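Local coordinates for protein NUDIX hydrolase (Alicyclobacillus acidocaldarius subsp. acidocaldarius, PDB 3QSJ) that probably hydrolyses phosphorus-containing acid anhydrides, as Nudix enzymes do, and holds a calcium ion in this crystal where magnesium or manganese would be expected to act, at residues 82-94 with 164-177. Residues are numbered along the deposited sequence; the frame is centred on the assembly and turned at random. Where two conformers were deposited one is given.
With CA (calcium ion), chain B.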
# COMPACT_ATOMS: atom_id res chain seq x y z
N GLU A 82 -6.39 2.10 -1.66
CA GLU A 82 -5.52 3.24 -2.00
C GLU A 82 -4.55 2.80 -3.09
O GLU A 82 -4.29 3.55 -4.05
CB GLU A 82 -4.77 3.68 -0.74
CG GLU A 82 -5.65 4.42 0.26
CD GLU A 82 -6.04 5.86 -0.11
OE1 GLU A 82 -5.29 6.48 -0.90
OE2 GLU A 82 -7.01 6.39 0.47
N THR A 83 -4.09 1.53 -3.02
CA THR A 83 -3.20 0.99 -4.04
C THR A 83 -3.93 0.91 -5.40
O THR A 83 -3.35 1.26 -6.44
CB THR A 83 -2.66 -0.39 -3.60
OG1 THR A 83 -1.91 -0.21 -2.38
CG2 THR A 83 -1.75 -1.01 -4.65
N ALA A 84 -5.21 0.47 -5.40
CA ALA A 84 -5.96 0.34 -6.66
C ALA A 84 -6.11 1.73 -7.26
O ALA A 84 -5.95 1.92 -8.47
CB ALA A 84 -7.33 -0.29 -6.38
N GLU A 85 -6.40 2.71 -6.40
CA GLU A 85 -6.58 4.08 -6.90
C GLU A 85 -5.31 4.61 -7.51
O GLU A 85 -5.36 5.29 -8.52
CB GLU A 85 -6.96 5.02 -5.74
CG GLU A 85 -8.33 4.73 -5.15
CD GLU A 85 -8.63 5.55 -3.91
OE1 GLU A 85 -7.82 6.44 -3.59
OE2 GLU A 85 -9.66 5.29 -3.25
N GLU A 86 -4.16 4.34 -6.87
CA GLU A 86 -2.90 4.96 -7.28
C GLU A 86 -2.23 4.29 -8.46
O GLU A 86 -1.71 4.99 -9.33
CB GLU A 86 -1.98 4.99 -6.03
CG GLU A 86 -2.45 6.01 -5.02
CD GLU A 86 -1.51 6.08 -3.84
OE1 GLU A 86 -0.28 6.16 -4.06
OE2 GLU A 86 -2.02 6.14 -2.70
N ILE A 87 -2.24 2.96 -8.50
CA ILE A 87 -1.50 2.24 -9.55
C ILE A 87 -2.34 1.33 -10.44
O ILE A 87 -1.78 0.67 -11.33
CB ILE A 87 -0.24 1.54 -8.98
CG1 ILE A 87 -0.65 0.50 -7.93
CG2 ILE A 87 0.74 2.60 -8.37
CD1 ILE A 87 -0.43 -0.96 -8.19
N GLY A 88 -3.66 1.32 -10.24
CA GLY A 88 -4.57 0.63 -11.17
C GLY A 88 -4.61 -0.89 -11.09
O GLY A 88 -5.01 -1.56 -12.06
N TRP A 89 -4.11 -1.45 -9.99
CA TRP A 89 -4.20 -2.91 -9.81
C TRP A 89 -4.95 -3.17 -8.49
O TRP A 89 -4.61 -2.56 -7.45
CB TRP A 89 -2.80 -3.58 -9.72
CG TRP A 89 -2.06 -3.56 -11.04
CD1 TRP A 89 -1.29 -2.54 -11.53
CD2 TRP A 89 -1.97 -4.62 -12.01
NE1 TRP A 89 -0.83 -2.85 -12.79
CE2 TRP A 89 -1.23 -4.12 -13.11
CE3 TRP A 89 -2.53 -5.90 -12.10
CZ2 TRP A 89 -0.97 -4.90 -14.25
CZ3 TRP A 89 -2.22 -6.69 -13.19
CH2 TRP A 89 -1.42 -6.20 -14.24
N LEU A 90 -5.88 -4.13 -8.52
CA LEU A 90 -6.56 -4.59 -7.30
C LEU A 90 -5.88 -5.83 -6.93
O LEU A 90 -5.95 -6.83 -7.67
CB LEU A 90 -8.05 -4.93 -7.51
CG LEU A 90 -9.03 -3.83 -7.28
CD1 LEU A 90 -10.42 -4.20 -7.82
CD2 LEU A 90 -9.10 -3.44 -5.80
N LEU A 91 -5.21 -5.79 -5.78
CA LEU A 91 -4.48 -6.93 -5.25
C LEU A 91 -5.35 -7.76 -4.35
O LEU A 91 -6.28 -7.23 -3.71
CB LEU A 91 -3.28 -6.47 -4.42
CG LEU A 91 -2.03 -6.09 -5.24
CD1 LEU A 91 -2.30 -4.98 -6.14
CD2 LEU A 91 -0.98 -5.68 -4.36
N ALA A 92 -5.01 -9.06 -4.26
CA ALA A 92 -5.66 -9.99 -3.29
C ALA A 92 -7.18 -10.05 -3.40
O ALA A 92 -7.86 -10.26 -2.41
CB ALA A 92 -5.26 -9.60 -1.85
N VAL A 93 -7.69 -10.01 -4.61
CA VAL A 93 -9.15 -10.14 -4.82
C VAL A 93 -9.45 -11.59 -5.24
O VAL A 93 -8.68 -12.20 -6.04
CB VAL A 93 -9.65 -9.09 -5.85
CG1 VAL A 93 -11.11 -9.36 -6.30
CG2 VAL A 93 -9.54 -7.68 -5.25
N ARG A 94 -10.61 -12.12 -4.76
CA ARG A 94 -11.04 -13.46 -5.19
C ARG A 94 -12.56 -13.56 -5.10
O ARG A 94 -13.20 -12.71 -4.47
CB ARG A 94 -10.42 -14.51 -4.24
CG ARG A 94 -10.66 -14.21 -2.77
CD ARG A 94 -10.39 -15.45 -1.94
NE ARG A 94 -11.57 -16.30 -1.97
CZ ARG A 94 -11.73 -17.35 -1.18
NH1 ARG A 94 -10.80 -17.66 -0.28
NH2 ARG A 94 -12.84 -18.07 -1.25
N LEU A 164 1.95 -9.07 -11.08
CA LEU A 164 1.61 -7.74 -11.57
C LEU A 164 2.49 -7.27 -12.71
O LEU A 164 3.68 -7.57 -12.77
CB LEU A 164 1.68 -6.69 -10.43
CG LEU A 164 0.89 -6.97 -9.15
CD1 LEU A 164 1.09 -5.85 -8.13
CD2 LEU A 164 -0.62 -7.15 -9.41
N GLY A 165 1.88 -6.51 -13.59
CA GLY A 165 2.59 -5.84 -14.66
C GLY A 165 3.02 -4.48 -14.11
O GLY A 165 3.32 -4.32 -12.91
N GLU A 166 3.00 -3.49 -14.97
CA GLU A 166 3.45 -2.14 -14.60
C GLU A 166 2.36 -1.31 -13.89
O GLU A 166 1.18 -1.40 -14.27
CB GLU A 166 4.00 -1.39 -15.84
CG GLU A 166 5.17 -2.13 -16.48
CD GLU A 166 6.38 -2.34 -15.58
OE1 GLU A 166 6.59 -1.53 -14.64
OE2 GLU A 166 7.14 -3.30 -15.82
N PRO A 167 2.76 -0.45 -12.93
CA PRO A 167 1.76 0.44 -12.27
C PRO A 167 1.28 1.45 -13.32
O PRO A 167 2.00 1.76 -14.29
CB PRO A 167 2.59 1.17 -11.18
CG PRO A 167 3.98 1.12 -11.65
CD PRO A 167 4.12 -0.21 -12.42
N ARG A 168 0.04 1.91 -13.18
CA ARG A 168 -0.53 2.85 -14.13
C ARG A 168 -1.13 3.96 -13.29
O ARG A 168 -1.97 3.69 -12.42
CB ARG A 168 -1.61 2.21 -14.96
CG ARG A 168 -1.96 3.08 -16.19
CD ARG A 168 -3.19 2.60 -16.98
NE ARG A 168 -4.34 2.50 -16.09
CZ ARG A 168 -5.09 1.41 -15.93
NH1 ARG A 168 -4.89 0.34 -16.70
NH2 ARG A 168 -6.08 1.41 -15.07
N LEU A 169 -0.75 5.19 -13.62
CA LEU A 169 -1.24 6.36 -12.91
C LEU A 169 -2.57 6.83 -13.46
O LEU A 169 -2.84 6.66 -14.65
CB LEU A 169 -0.20 7.51 -13.01
CG LEU A 169 1.20 7.21 -12.46
CD1 LEU A 169 2.12 8.45 -12.65
CD2 LEU A 169 1.09 6.85 -10.97
N HIS A 170 -3.35 7.51 -12.60
CA HIS A 170 -4.58 8.21 -12.94
C HIS A 170 -4.42 9.60 -12.37
O HIS A 170 -4.07 9.74 -11.19
CB HIS A 170 -5.82 7.57 -12.29
CG HIS A 170 -7.05 8.43 -12.50
ND1 HIS A 170 -7.71 8.44 -13.72
CD2 HIS A 170 -7.60 9.37 -11.69
CE1 HIS A 170 -8.66 9.36 -13.61
NE2 HIS A 170 -8.61 9.97 -12.42
N GLY A 171 -4.73 10.62 -13.16
CA GLY A 171 -4.66 11.97 -12.61
C GLY A 171 -3.25 12.48 -12.40
O GLY A 171 -2.28 11.81 -12.78
N ALA A 172 -3.15 13.61 -11.70
CA ALA A 172 -1.92 14.40 -11.51
C ALA A 172 -1.26 14.34 -10.13
O ALA A 172 -0.17 14.89 -9.98
CB ALA A 172 -2.18 15.86 -11.90
N GLU A 173 -1.86 13.64 -9.15
CA GLU A 173 -1.30 13.59 -7.80
C GLU A 173 0.08 12.99 -7.70
O GLU A 173 0.91 13.51 -6.94
CB GLU A 173 -2.27 12.91 -6.85
CG GLU A 173 -3.23 13.99 -6.35
CD GLU A 173 -4.65 13.61 -6.00
OE1 GLU A 173 -5.57 14.34 -6.43
OE2 GLU A 173 -4.84 12.64 -5.23
N LEU A 174 0.34 11.92 -8.50
CA LEU A 174 1.66 11.26 -8.50
C LEU A 174 2.32 11.55 -9.84
O LEU A 174 1.63 11.57 -10.84
CB LEU A 174 1.47 9.71 -8.33
CG LEU A 174 0.76 9.30 -7.05
CD1 LEU A 174 0.51 7.81 -7.01
CD2 LEU A 174 1.53 9.81 -5.81
N ASP A 175 3.61 11.79 -9.87
CA ASP A 175 4.20 12.00 -11.19
C ASP A 175 5.00 10.79 -11.66
O ASP A 175 5.61 10.84 -12.74
CB ASP A 175 4.99 13.29 -11.25
CG ASP A 175 6.19 13.35 -10.33
OD1 ASP A 175 6.54 12.30 -9.71
OD2 ASP A 175 6.83 14.43 -10.27
N ALA A 176 5.12 9.78 -10.80
CA ALA A 176 5.88 8.59 -11.19
C ALA A 176 5.46 7.42 -10.34
O ALA A 176 4.92 7.60 -9.25
CB ALA A 176 7.37 8.85 -10.99
N ALA A 177 5.64 6.22 -10.89
CA ALA A 177 5.33 4.97 -10.18
C ALA A 177 6.11 3.91 -10.88
O ALA A 177 6.10 3.86 -12.12
CB ALA A 177 3.86 4.66 -10.26
CA CA B . -3.41 7.63 -1.74
O HOH W 1 -4.80 8.07 -8.31
O HOH W 2 -5.12 7.48 -3.53
O HOH W 3 -2.30 7.59 -9.88
O HOH W 4 -4.49 9.37 -0.64
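Trp89 NE1 reaches the carbonyl oxygen of Glu166 at 2.9 Å in a fairly straight bond (162° at the hydrogen); the oxygen lies nearly in the indole plane, while NE1 stands well above the plane of the Glu166 carbonyl. Leu164 CA sits over one face, toward the rim of the benzo half, Gly165 N is 3.3 Å from Trp89 CZ2, and Leu164 CD2 packs 3.5 Å from Trp89 CE3. With an alanine here in place of the indole, the Glu166 carbonyl would probably lose this donor and a gap would be left beside Leu164 CD2. A second backbone bond follows, Arg168 N to Ile87 O at 2.9 Å, just where the chain leaves the helix, at Gly88 with its positive phi. Helix 72-87 carries the glutamates of the Nudix box, a motif that Trp89 closes: Glu82 OE1 and Glu86 OE2 bind the calcium ion, with Gly46 O as a further ligand. Glu86 extends beyond CG (chi2 -177°) to the metal, and the Leu174 side chain crosses that of Glu86 at about a right angle, CD1 lying 3.5 Å from Glu86 OE1. The next residue, Ile87, sets CB 3.6 Å from Pro167 CB, and its CG2 also faces Ala177. Water joins the helix end to the loop: one water oxygen, 2.7 Å from Glu86 O, accepts from His170 N at 2.9 Å. Beyond Gly88, the Arg168 guanidinium is held by Gln110 and the carbonyl of Leu105.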